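Local coordinates for protein 3-phytase (Klebsiella pneumoniae, PDB 2WNH) that probably hydrolyses the phosphate esters of phytate (inositol hexakisphosphate), beginning at the 3-position, as a member of the histidine acid phosphatase family, at residues L22-I27 against M210-R215; R100-A105 against V118-A123; G125-L130 against D134-T139; L216-N221 against A233-I238. The protein carries 3 engineered substitutions. All blocks are in the same frame, centred on the assembly; numbering follows the deposited sequence.

Contact 1 (L22-I27 against M210-R215); sequences LSRHGI and MVETLR
Arg24 opens the RHGxRxP signature of the histidine acid phosphatases, and its guanidinium is held end-on by Glu212 of helix 204-219 in a buried salt-bridge network that Arg215 completes. In this family the arginine and histidine of the signature belong to the phosphate-binding active site. Arg24 leaves the end of strand 14-24 fully extended, so that the guanidinium is carried straight across to the helix. Both terminal nitrogens converge on one oxygen: NH2 lies 2.9 Å and NH1 3.0 Å from Glu212 OE2. That oxygen sits in the guanidinium plane of Arg24, whereas the carboxylate is turned 63° from it. Arg215, one helical turn after Glu212, grips the same carboxylate side-on. Its NE is 3.0 Å from OE2 of Glu212 and its NH2 3.0 Å from OE1, which fixes the rotation of the carboxylate. Three N-H groups thus share OE2. The Arg215 chain folds back at chi2 (-95°) and chi3 to reach it. Arg24 NH1 comes to 3.7 Å from Arg215 NH2, the two guanidinium groups being brought together by the carboxylate they share. Beyond the network, Ile315 O accepts from Arg24 NH1, and Asn314 OD1 from Arg215 NH1. Next to Arg24 in sequence, His25 has its ring fixed in rotation by a nearly straight bond (174°) from ND1 to Gly26 O, 2.8 Å long and lying in the ring plane.

Contact 2 (R100-A105 against V118-A123); sequences RTRATA and VAIHYA. Engineered in segment 118-123: Ala123 (natural residue Val).
Arg102 and Ala105, one turn apart on helix 99-112, face Tyr122 and Ile120 of an extended loop that passes the helix obliquely, in the opposite sense, with CA atoms 7.5 Å apart for Arg102 and Tyr122 and 6.8 Å for Ala105 and Ile120. The pair belongs to the alpha/beta fold of the histidine phosphatase superfamily: the helix follows strand 91-95, and the chain then returns to lay 118-123 beside that strand, where His121 makes backbone bonds with Val93 and Ala95. No hydrogen bond joins the two segments, and the fit is made by apolar groups. Ile120 packs on the buried Ala105. Its CG2 meets the methyl of Ala105 at 3.9 Å, while CD1 reaches past the methyl to the helix backbone, 3.4 Å from Arg102 O. With chi1 at 62°, CG1 stands between the backbone N and the carbonyl carbon of Ile120, and the ethyl branch is thereby aimed at the helix. Val93 and Val109 also touch this isoleucine. Toward the surface, Arg102 crosses the Tyr122 ring. The arginine bends at chi3, and its NE donates to Pro97 O, just ahead of the helix. The guanidinium consequently stays off the ring: CZ is 5.1 Å from the Tyr122 centroid, too long for more than a weak cation-pi attraction. Thr50 of a second subunit packs on Arg102 as well. The closer interaction is CH-pi, with Arg102 CD 3.4 Å from the Tyr122 centroid and only 3° off the ring normal.

Contact 3 (G125-L130 against D134-T139); sequences GDADPL and DKFAAT
Pro129 and Phe136 make the tight part of this contact, the proline lying over one face of the phenyl ring. CB of Pro129 stands 3.9 Å from the centroid of the Phe136 ring, 10° off its normal, in a CH-pi contact. Toward the far end of the ring, Pro129 CA comes to 3.4 Å from CE1 of Phe136. Ala127 closes on that same end in two ways. Its carbonyl oxygen lies in the ring plane at the edge, 3.7 Å from Phe136 CZ, and its methyl approaches the CE1 and CZ corner from the side of the plane opposite to the proline. The ring therefore slots between residues 127 and 129. Phe136 CG is placed beside the backbone N, with chi1 at -62°, and this swings the ring across to the other segment. Asp128, between those two neighbours, has its CB pointing away from 134-139 and forms an Asx turn: Leu130 N donates to Asp128 OD1 at 2.9 Å, and Arg94 of strand 91-95 makes a salt bridge with the same oxygen. The turn lies in the long loop that links helix 99-112 to helix 143-154. At the buried Thr139 the segments are bridged by a water, which donates to Pro129 O at 2.7 Å and to Thr139 OG1 at 2.9 Å. On the exposed side the packing thins. Lys135 offers little more than its CB, 4.1 Å from the CB of Ala127, before a bend at chi2 leads the amine away from the contact.

Contact 4 (L216-N221 against A233-I238); sequences LGWSEN and AQASQI
Trp218 in the last turn of helix 204-219 and Ala235 of the segment leading into helix 235-239 are the closest backbone points of the two segments, their CA atoms 7.6 Å apart. A single indole carries the contact between them, in the helical part of this histidine phosphatase (branch 2) chain. Trp218 has chi1 at -178°, which sends the ring straight out from its helix, and residues 233-235 wrap around its six-membered end. Ala233 O lies in the ring plane at the edge, 3.5 Å from Trp218 CH2. One face carries Gln234 O and Ala235 CA, both displaced toward the rim, and Ala235 N comes to 3.4 Å from CZ2 of Trp218. At the base of the side chain, CG1 of Ile238 touches Trp218 CB at 3.8 Å, and the isoleucine also packs on Leu214 and Arg215 of the same long helix. The loop that receives the ring is itself pinned by Gln237, whose OE1 accepts from Ala233 N at 2.7 Å and from Gln234 N at 3.1 Å. Arg349 of helix 345-349 makes a cation-pi contact with the indole, and Asp346 takes a weak hydrogen bond from its NE1. Beyond Trp218 the helix closes in a Schellman motif at Asn221, whose side chain bonds to Gly117 and Asp110 of a second subunit. No hydrogen bond spans the two segments, so their join rests on van der Waals fit of the indole against peptide groups and small aliphatic carbons, while the side-chain bonds of Gln237 hold the 233-234 backbone that receives the ring.

How the contacts relate
Contacts 1 and 4 share helix 204-219 and lie 12 Å apart between centres. They meet where Ile27, inside the active-site signature, packs on the end of that helix, its CG2 3.3 Å from Glu220 OE1. Contact 2 reaches the same signature from another helix: its centre is 18 Å from that of contact 1, yet Thr104 OG1 and Gly26 N, 2.8 Å apart, probably form a hydrogen bond. Contact 3 follows contact 2 closely along the chain, joined to it through sequence alone. Contacts 3 and 4 lie on opposite sides of the chain's centre, about 34 Å apart between centres. Of the four, contact 1 contains residues of the signature.

Contact 1 (L22-I27 against M210-R215)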
loop_
_atom_site.group_PDB
_atom_site.type_symbol
_atom_site.label_atom_id
_atom_site.label_comp_id
_atom_site.label_asym_id
_atom_site.label_seq_id
_atom_site.Cartn_x
_atom_site.Cartn_y
_atom_site.Cartn_z
ATOM N N LEU B 22 25.383 -16.051 -6.512
ATOM C CA LEU B 22 25.540 -17.321 -5.802
ATOM C C LEU B 22 25.374 -17.052 -4.308
ATOM O O LEU B 22 26.272 -16.491 -3.677
ATOM C CB LEU B 22 26.930 -17.942 -6.092
ATOM C CG LEU B 22 27.231 -19.270 -5.347
ATOM C CD1 LEU B 22 26.251 -20.396 -5.748
ATOM C CD2 LEU B 22 28.684 -19.719 -5.550
ATOM N N SER B 23 24.250 -17.504 -3.751
ATOM C CA SER B 23 23.874 -17.252 -2.374
ATOM C C SER B 23 24.091 -18.494 -1.526
ATOM O O SER B 23 23.849 -19.607 -1.998
ATOM C CB SER B 23 22.384 -16.911 -2.312
ATOM O OG SER B 23 21.962 -16.643 -0.971
ATOM N N ARG B 24 24.490 -18.293 -0.267
ATOM C CA ARG B 24 24.457 -19.359 0.721
ATOM C C ARG B 24 23.020 -19.462 1.194
ATOM O O ARG B 24 22.275 -18.466 1.184
ATOM C CB ARG B 24 25.368 -19.026 1.929
ATOM C CG ARG B 24 25.524 -20.206 2.890
ATOM C CD ARG B 24 26.259 -19.840 4.183
ATOM N NE ARG B 24 26.155 -20.971 5.136
ATOM C CZ ARG B 24 26.552 -20.943 6.410
ATOM N NH1 ARG B 24 27.120 -19.857 6.914
ATOM N NH2 ARG B 24 26.357 -22.012 7.192
ATOM N N HIS B 25 22.629 -20.651 1.633
ATOM C CA HIS B 25 21.349 -20.769 2.337
ATOM C C HIS B 25 21.346 -19.893 3.608
ATOM O O HIS B 25 22.400 -19.438 4.078
ATOM C CB HIS B 25 21.065 -22.237 2.646
ATOM C CG HIS B 25 22.116 -22.876 3.490
ATOM N ND1 HIS B 25 22.271 -22.597 4.832
ATOM C CD2 HIS B 25 23.074 -23.784 3.176
ATOM C CE1 HIS B 25 23.281 -23.307 5.311
ATOM N NE2 HIS B 25 23.785 -24.033 4.326
ATOM N N GLY B 26 20.153 -19.607 4.116
ATOM C CA GLY B 26 20.009 -18.852 5.358
ATOM C C GLY B 26 20.295 -19.698 6.591
ATOM O O GLY B 26 20.772 -20.837 6.493
ATOM N N ILE B 27 20.008 -19.119 7.755
ATOM C CA ILE B 27 20.290 -19.766 9.043
ATOM C C ILE B 27 19.641 -21.149 9.183
ATOM O O ILE B 27 18.470 -21.339 8.870
ATOM C CB ILE B 27 19.863 -18.844 10.211
ATOM C CG1 ILE B 27 20.585 -17.488 10.103
ATOM C CG2 ILE B 27 20.071 -19.534 11.586
ATOM C CD1 ILE B 27 19.875 -16.382 10.853
ATOM N N MET B 210 31.686 -26.451 15.799
ATOM C CA MET B 210 31.186 -25.797 17.012
ATOM C C MET B 210 31.024 -24.287 16.816
ATOM O O MET B 210 29.996 -23.727 17.172
ATOM C CB MET B 210 32.104 -26.092 18.207
ATOM C CG MET B 210 32.006 -27.515 18.700
ATOM S SD MET B 210 33.174 -27.751 20.076
ATOM C CE MET B 210 34.563 -28.385 19.208
ATOM N N VAL B 211 32.050 -23.641 16.262
ATOM C CA VAL B 211 32.037 -22.200 15.996
ATOM C C VAL B 211 30.920 -21.803 15.015
ATOM O O VAL B 211 30.216 -20.834 15.258
ATOM C CB VAL B 211 33.415 -21.717 15.512
ATOM C CG1 VAL B 211 33.354 -20.280 14.957
ATOM C CG2 VAL B 211 34.422 -21.817 16.663
ATOM N N GLU B 212 30.751 -22.558 13.935
ATOM C CA GLU B 212 29.606 -22.317 13.022
ATOM C C GLU B 212 28.263 -22.408 13.756
ATOM O O GLU B 212 27.398 -21.542 13.580
ATOM C CB GLU B 212 29.633 -23.283 11.845
ATOM C CG GLU B 212 28.549 -23.001 10.766
ATOM C CD GLU B 212 28.747 -21.683 10.008
ATOM O OE1 GLU B 212 29.902 -21.242 9.797
ATOM O OE2 GLU B 212 27.718 -21.094 9.584
ATOM N N THR B 213 28.096 -23.443 14.575
ATOM C CA THR B 213 26.854 -23.613 15.351
ATOM C C THR B 213 26.587 -22.415 16.286
ATOM O O THR B 213 25.442 -21.936 16.389
ATOM C CB THR B 213 26.872 -24.939 16.149
ATOM O OG1 THR B 213 27.098 -26.038 15.248
ATOM C CG2 THR B 213 25.556 -25.144 16.908
ATOM N N LEU B 214 27.632 -21.944 16.961
ATOM C CA LEU B 214 27.496 -20.774 17.831
ATOM C C LEU B 214 27.169 -19.526 17.017
ATOM O O LEU B 214 26.291 -18.753 17.400
ATOM C CB LEU B 214 28.753 -20.584 18.690
ATOM C CG LEU B 214 29.032 -21.756 19.647
ATOM C CD1 LEU B 214 30.381 -21.531 20.298
ATOM C CD2 LEU B 214 27.959 -21.917 20.720
ATOM N N ARG B 215 27.871 -19.339 15.892
ATOM C CA ARG B 215 27.607 -18.198 15.013
ATOM C C ARG B 215 26.172 -18.215 14.498
ATOM O O ARG B 215 25.498 -17.174 14.460
ATOM C CB ARG B 215 28.571 -18.195 13.818
ATOM C CG ARG B 215 28.257 -17.087 12.788
ATOM C CD ARG B 215 27.359 -17.624 11.645
ATOM N NE ARG B 215 28.192 -18.320 10.658
ATOM C CZ ARG B 215 29.018 -17.701 9.821
ATOM N NH1 ARG B 215 29.109 -16.379 9.821
ATOM N NH2 ARG B 215 29.770 -18.403 8.981
#

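Contact 2 (R100-A105 against V118-A123)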
loop_
_atom_site.group_PDB
_atom_site.type_symbol
_atom_site.label_atom_id
_atom_site.label_comp_id
_atom_site.label_asym_id
_atom_site.label_seq_id
_atom_site.Cartn_x
_atom_site.Cartn_y
_atom_site.Cartn_z
ATOM N N ARG B 100 16.993 -26.677 2.809
ATOM C CA ARG B 100 17.513 -25.372 3.302
ATOM C C ARG B 100 17.781 -24.387 2.157
ATOM O O ARG B 100 17.557 -23.187 2.297
ATOM C CB ARG B 100 18.729 -25.506 4.259
ATOM C CG ARG B 100 19.951 -26.218 3.707
ATOM C CD ARG B 100 21.032 -26.210 4.770
ATOM N NE ARG B 100 22.168 -27.064 4.411
ATOM C CZ ARG B 100 22.298 -28.331 4.799
ATOM N NH1 ARG B 100 21.361 -28.917 5.528
ATOM N NH2 ARG B 100 23.349 -29.031 4.419
ATOM N N THR B 101 18.258 -24.916 1.041
ATOM C CA THR B 101 18.563 -24.112 -0.144
ATOM C C THR B 101 17.298 -23.814 -0.959
ATOM O O THR B 101 17.145 -22.701 -1.441
ATOM C CB THR B 101 19.647 -24.798 -1.016
ATOM O OG1 THR B 101 19.374 -26.206 -1.053
ATOM C CG2 THR B 101 20.998 -24.607 -0.407
ATOM N N ARG B 102 16.390 -24.780 -1.114
ATOM C CA ARG B 102 15.093 -24.491 -1.752
ATOM C C ARG B 102 14.353 -23.380 -0.986
ATOM O O ARG B 102 13.851 -22.416 -1.589
ATOM C CB ARG B 102 14.235 -25.755 -1.866
ATOM C CG ARG B 102 14.791 -26.735 -2.912
ATOM C CD ARG B 102 13.867 -27.946 -3.041
ATOM N NE ARG B 102 13.872 -28.803 -1.865
ATOM C CZ ARG B 102 12.794 -29.133 -1.149
ATOM N NH1 ARG B 102 11.588 -28.675 -1.481
ATOM N NH2 ARG B 102 12.927 -29.931 -0.091
ATOM N N ALA B 103 14.305 -23.491 0.343
ATOM C CA ALA B 103 13.514 -22.527 1.113
ATOM C C ALA B 103 14.186 -21.141 1.072
ATOM O O ALA B 103 13.501 -20.120 1.020
ATOM C CB ALA B 103 13.333 -23.006 2.543
ATOM N N THR B 104 15.511 -21.105 1.072
ATOM C CA THR B 104 16.246 -19.841 0.959
ATOM C C THR B 104 15.971 -19.153 -0.395
ATOM O O THR B 104 15.727 -17.922 -0.469
ATOM C CB THR B 104 17.766 -20.065 1.132
ATOM O OG1 THR B 104 18.012 -20.495 2.477
ATOM C CG2 THR B 104 18.543 -18.785 0.851
ATOM N N ALA B 105 15.991 -19.951 -1.456
ATOM C CA ALA B 105 15.653 -19.446 -2.791
ATOM C C ALA B 105 14.228 -18.871 -2.805
ATOM O O ALA B 105 14.015 -17.797 -3.358
ATOM C CB ALA B 105 15.803 -20.557 -3.816
ATOM N N VAL B 118 6.505 -16.080 -7.284
ATOM C CA VAL B 118 7.633 -16.464 -8.143
ATOM C C VAL B 118 8.112 -17.862 -7.748
ATOM O O VAL B 118 8.355 -18.136 -6.560
ATOM C CB VAL B 118 8.776 -15.437 -8.084
ATOM C CG1 VAL B 118 9.928 -15.864 -9.012
ATOM C CG2 VAL B 118 8.246 -14.045 -8.503
ATOM N N ALA B 119 8.199 -18.745 -8.742
ATOM C CA ALA B 119 8.663 -20.120 -8.508
ATOM C C ALA B 119 10.178 -20.243 -8.600
ATOM O O ALA B 119 10.881 -19.354 -9.123
ATOM C CB ALA B 119 7.989 -21.095 -9.477
ATOM N N ILE B 120 10.686 -21.346 -8.064
ATOM C CA ILE B 120 12.106 -21.646 -8.141
ATOM C C ILE B 120 12.278 -23.000 -8.853
ATOM O O ILE B 120 11.284 -23.720 -9.109
ATOM C CB ILE B 120 12.775 -21.653 -6.728
ATOM C CG1 ILE B 120 12.144 -22.737 -5.849
ATOM C CG2 ILE B 120 12.657 -20.260 -6.088
ATOM C CD1 ILE B 120 13.093 -23.310 -4.830
ATOM N N HIS B 121 13.516 -23.342 -9.195
ATOM C CA HIS B 121 13.795 -24.614 -9.885
ATOM C C HIS B 121 14.897 -25.381 -9.155
ATOM O O HIS B 121 15.797 -24.777 -8.566
ATOM C CB HIS B 121 14.200 -24.366 -11.341
ATOM C CG HIS B 121 13.291 -23.413 -12.053
ATOM N ND1 HIS B 121 12.173 -23.823 -12.748
ATOM C CD2 HIS B 121 13.306 -22.060 -12.125
ATOM C CE1 HIS B 121 11.552 -22.764 -13.242
ATOM N NE2 HIS B 121 12.226 -21.686 -12.893
ATOM N N TYR B 122 14.791 -26.706 -9.154
ATOM C CA TYR B 122 15.814 -27.538 -8.520
ATOM C C TYR B 122 15.752 -28.920 -9.162
ATOM O O TYR B 122 14.715 -29.316 -9.714
ATOM C CB TYR B 122 15.595 -27.630 -7.009
ATOM C CG TYR B 122 14.204 -28.049 -6.610
ATOM C CD1 TYR B 122 13.193 -27.097 -6.458
ATOM C CD2 TYR B 122 13.895 -29.395 -6.379
ATOM C CE1 TYR B 122 11.913 -27.464 -6.099
ATOM C CE2 TYR B 122 12.597 -29.774 -6.016
ATOM C CZ TYR B 122 11.621 -28.797 -5.878
ATOM O OH TYR B 122 10.341 -29.133 -5.518
ATOM N N ALA B 123 16.859 -29.650 -9.068
ATOM C CA ALA B 123 16.949 -30.965 -9.707
ATOM C C ALA B 123 15.996 -31.966 -9.061
ATOM O O ALA B 123 15.783 -31.926 -7.855
ATOM C CB ALA B 123 18.384 -31.471 -9.656
#

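Contact 3 (G125-L130 against D134-T139)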
loop_
_atom_site.group_PDB
_atom_site.type_symbol
_atom_site.label_atom_id
_atom_site.label_comp_id
_atom_site.label_asym_id
_atom_site.label_seq_id
_atom_site.Cartn_x
_atom_site.Cartn_y
_atom_site.Cartn_z
ATOM N N GLY B 125 16.408 -35.246 -8.605
ATOM C CA GLY B 125 17.104 -36.133 -7.668
ATOM C C GLY B 125 17.658 -35.372 -6.477
ATOM O O GLY B 125 17.254 -34.240 -6.210
ATOM N N ASP B 126 18.583 -35.985 -5.745
ATOM C CA ASP B 126 19.210 -35.273 -4.637
ATOM C C ASP B 126 20.614 -34.784 -4.977
ATOM O O ASP B 126 21.375 -34.418 -4.086
ATOM C CB ASP B 126 19.206 -36.099 -3.345
ATOM C CG ASP B 126 19.471 -37.564 -3.585
ATOM O OD1 ASP B 126 20.361 -37.877 -4.412
ATOM O OD2 ASP B 126 18.785 -38.397 -2.934
ATOM N N ALA B 127 20.939 -34.748 -6.269
ATOM C CA ALA B 127 22.244 -34.268 -6.709
ATOM C C ALA B 127 22.170 -33.382 -7.953
ATOM O O ALA B 127 21.675 -33.799 -9.010
ATOM C CB ALA B 127 23.208 -35.454 -6.942
ATOM N N ASP B 128 22.688 -32.163 -7.819
ATOM C CA ASP B 128 22.752 -31.193 -8.900
ATOM C C ASP B 128 24.225 -31.077 -9.261
ATOM O O ASP B 128 25.031 -30.846 -8.385
ATOM C CB ASP B 128 22.195 -29.847 -8.402
ATOM C CG ASP B 128 22.212 -28.745 -9.463
ATOM O OD1 ASP B 128 23.184 -28.631 -10.249
ATOM O OD2 ASP B 128 21.236 -27.957 -9.475
ATOM N N PRO B 129 24.583 -31.241 -10.552
ATOM C CA PRO B 129 26.006 -31.247 -10.944
ATOM C C PRO B 129 26.764 -29.916 -10.763
ATOM O O PRO B 129 27.986 -29.893 -10.839
ATOM C CB PRO B 129 25.955 -31.631 -12.428
ATOM C CG PRO B 129 24.627 -31.154 -12.889
ATOM C CD PRO B 129 23.699 -31.405 -11.726
ATOM N N LEU B 130 26.055 -28.819 -10.499
ATOM C CA LEU B 130 26.720 -27.572 -10.148
ATOM C C LEU B 130 27.132 -27.535 -8.679
ATOM O O LEU B 130 28.056 -26.818 -8.324
ATOM C CB LEU B 130 25.774 -26.397 -10.382
ATOM C CG LEU B 130 25.422 -26.025 -11.821
ATOM C CD1 LEU B 130 24.290 -24.998 -11.776
ATOM C CD2 LEU B 130 26.664 -25.471 -12.557
ATOM N N ASP B 134 30.699 -33.750 -5.627
ATOM C CA ASP B 134 31.306 -34.995 -5.169
ATOM C C ASP B 134 30.501 -36.217 -5.617
ATOM O O ASP B 134 30.895 -37.363 -5.376
ATOM C CB ASP B 134 31.539 -34.962 -3.651
ATOM C CG ASP B 134 30.261 -34.704 -2.849
ATOM O OD1 ASP B 134 29.223 -34.300 -3.428
ATOM O OD2 ASP B 134 30.300 -34.908 -1.615
ATOM N N LYS B 135 29.388 -35.981 -6.308
ATOM C CA LYS B 135 28.525 -37.076 -6.759
ATOM C C LYS B 135 28.639 -37.360 -8.266
ATOM O O LYS B 135 27.891 -38.180 -8.788
ATOM C CB LYS B 135 27.048 -36.805 -6.387
ATOM C CG LYS B 135 26.775 -36.535 -4.904
ATOM C CD LYS B 135 27.225 -37.691 -3.999
ATOM C CE LYS B 135 27.247 -37.269 -2.536
ATOM N NZ LYS B 135 27.914 -38.307 -1.683
ATOM N N PHE B 136 29.555 -36.683 -8.953
ATOM C CA PHE B 136 29.697 -36.831 -10.401
ATOM C C PHE B 136 31.154 -37.094 -10.773
ATOM O O PHE B 136 32.067 -36.441 -10.249
ATOM C CB PHE B 136 29.163 -35.577 -11.119
ATOM C CG PHE B 136 27.691 -35.331 -10.892
ATOM C CD1 PHE B 136 27.261 -34.595 -9.788
ATOM C CD2 PHE B 136 26.739 -35.857 -11.771
ATOM C CE1 PHE B 136 25.906 -34.378 -9.555
ATOM C CE2 PHE B 136 25.371 -35.635 -11.562
ATOM C CZ PHE B 136 24.955 -34.897 -10.440
ATOM N N ALA B 137 31.370 -38.044 -11.683
ATOM C CA ALA B 137 32.735 -38.491 -12.034
ATOM C C ALA B 137 33.712 -37.376 -12.395
ATOM O O ALA B 137 34.858 -37.387 -11.937
ATOM C CB ALA B 137 32.689 -39.559 -13.160
ATOM N N ALA B 138 33.271 -36.401 -13.194
ATOM C CA ALA B 138 34.183 -35.352 -13.677
ATOM C C ALA B 138 34.670 -34.405 -12.595
ATOM O O ALA B 138 35.691 -33.734 -12.761
ATOM C CB ALA B 138 33.556 -34.559 -14.836
ATOM N N THR B 139 33.938 -34.355 -11.484
ATOM C CA THR B 139 34.154 -33.311 -10.497
ATOM C C THR B 139 34.521 -33.869 -9.105
ATOM O O THR B 139 34.603 -33.117 -8.123
ATOM C CB THR B 139 32.917 -32.346 -10.459
ATOM O OG1 THR B 139 31.720 -33.107 -10.243
ATOM C CG2 THR B 139 32.780 -31.597 -11.778
HETATM O O HOH W 1 29.381 -32.096 -11.627
#

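Contact 4 (L216-N221 against A233-I238)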
loop_
_atom_site.group_PDB
_atom_site.type_symbol
_atom_site.label_atom_id
_atom_site.label_comp_id
_atom_site.label_asym_id
_atom_site.label_seq_id
_atom_site.Cartn_x
_atom_site.Cartn_y
_atom_site.Cartn_z
ATOM N N LEU B 216 25.722 -19.392 14.070
ATOM C CA LEU B 216 24.331 -19.564 13.601
ATOM C C LEU B 216 23.314 -19.333 14.727
ATOM O O LEU B 216 22.330 -18.610 14.522
ATOM C CB LEU B 216 24.130 -20.945 12.940
ATOM C CG LEU B 216 24.818 -21.118 11.574
ATOM C CD1 LEU B 216 24.857 -22.585 11.183
ATOM C CD2 LEU B 216 24.159 -20.261 10.493
ATOM N N GLY B 217 23.559 -19.891 15.919
ATOM C CA GLY B 217 22.687 -19.610 17.091
ATOM C C GLY B 217 22.592 -18.137 17.508
ATOM O O GLY B 217 21.498 -17.681 17.914
ATOM N N TRP B 218 23.720 -17.409 17.434
ATOM C CA TRP B 218 23.744 -15.949 17.636
ATOM C C TRP B 218 22.844 -15.281 16.599
ATOM O O TRP B 218 21.961 -14.473 16.919
ATOM C CB TRP B 218 25.166 -15.350 17.528
ATOM C CG TRP B 218 25.139 -13.850 17.803
ATOM C CD1 TRP B 218 25.062 -12.831 16.882
ATOM C CD2 TRP B 218 25.100 -13.226 19.095
ATOM N NE1 TRP B 218 24.999 -11.612 17.530
ATOM C CE2 TRP B 218 25.036 -11.827 18.887
ATOM C CE3 TRP B 218 25.150 -13.718 20.414
ATOM C CZ2 TRP B 218 24.994 -10.906 19.953
ATOM C CZ3 TRP B 218 25.108 -12.793 21.482
ATOM C CH2 TRP B 218 25.034 -11.407 21.235
ATOM N N SER B 219 23.091 -15.629 15.342
ATOM C CA SER B 219 22.399 -15.010 14.208
ATOM C C SER B 219 20.901 -15.286 14.233
ATOM O O SER B 219 20.101 -14.450 13.761
ATOM C CB SER B 219 22.997 -15.528 12.899
ATOM O OG SER B 219 24.384 -15.232 12.858
ATOM N N GLU B 220 20.545 -16.451 14.765
ATOM C CA GLU B 220 19.162 -16.925 14.948
ATOM C C GLU B 220 18.356 -16.119 15.981
ATOM O O GLU B 220 17.125 -16.210 16.032
ATOM C CB GLU B 220 19.199 -18.414 15.380
ATOM C CG GLU B 220 17.850 -19.076 15.756
ATOM C CD GLU B 220 16.987 -19.414 14.536
ATOM O OE1 GLU B 220 17.343 -19.030 13.412
ATOM O OE2 GLU B 220 15.937 -20.090 14.703
ATOM N N ASN B 221 19.047 -15.379 16.839
ATOM C CA ASN B 221 18.383 -14.823 18.039
ATOM C C ASN B 221 17.886 -15.904 19.033
ATOM O O ASN B 221 16.815 -15.762 19.667
ATOM C CB ASN B 221 17.248 -13.833 17.654
ATOM C CG ASN B 221 16.837 -12.933 18.823
ATOM O OD1 ASN B 221 17.635 -12.692 19.740
ATOM N ND2 ASN B 221 15.590 -12.443 18.805
ATOM N N ALA B 233 27.428 -13.446 25.373
ATOM C CA ALA B 233 26.399 -12.423 25.511
ATOM C C ALA B 233 26.538 -11.229 24.562
ATOM O O ALA B 233 25.654 -10.376 24.504
ATOM C CB ALA B 233 26.347 -11.954 26.946
ATOM N N GLN B 234 27.650 -11.140 23.840
ATOM C CA GLN B 234 27.819 -10.088 22.842
ATOM C C GLN B 234 28.433 -10.607 21.548
ATOM O O GLN B 234 29.098 -11.642 21.549
ATOM C CB GLN B 234 28.633 -8.913 23.388
ATOM C CG GLN B 234 29.875 -9.303 24.165
ATOM C CD GLN B 234 30.551 -8.104 24.822
ATOM O OE1 GLN B 234 30.669 -8.038 26.049
ATOM N NE2 GLN B 234 30.996 -7.147 24.007
ATOM N N ALA B 235 28.193 -9.875 20.459
ATOM C CA ALA B 235 28.640 -10.269 19.119
ATOM C C ALA B 235 30.160 -10.427 19.033
ATOM O O ALA B 235 30.662 -11.301 18.326
ATOM C CB ALA B 235 28.143 -9.268 18.056
ATOM N N SER B 236 30.884 -9.584 19.759
ATOM C CA SER B 236 32.354 -9.612 19.745
ATOM C C SER B 236 32.888 -10.974 20.175
ATOM O O SER B 236 33.951 -11.401 19.729
ATOM C CB SER B 236 32.904 -8.517 20.656
ATOM O OG SER B 236 32.548 -8.770 22.003
ATOM N N GLN B 237 32.155 -11.662 21.043
ATOM C CA GLN B 237 32.564 -12.984 21.500
ATOM C C GLN B 237 32.427 -14.045 20.417
ATOM O O GLN B 237 33.169 -15.024 20.419
ATOM C CB GLN B 237 31.756 -13.412 22.711
ATOM C CG GLN B 237 32.103 -12.657 23.973
ATOM C CD GLN B 237 31.168 -13.023 25.089
ATOM O OE1 GLN B 237 30.012 -12.609 25.101
ATOM N NE2 GLN B 237 31.655 -13.822 26.036
ATOM N N ILE B 238 31.461 -13.874 19.511
ATOM C CA ILE B 238 31.375 -14.757 18.339
ATOM C C ILE B 238 32.535 -14.450 17.402
ATOM O O ILE B 238 33.232 -15.367 16.948
ATOM C CB ILE B 238 30.010 -14.610 17.603
ATOM C CG1 ILE B 238 28.867 -15.062 18.516
ATOM C CG2 ILE B 238 29.986 -15.398 16.274
ATOM C CD1 ILE B 238 28.862 -16.543 18.830
#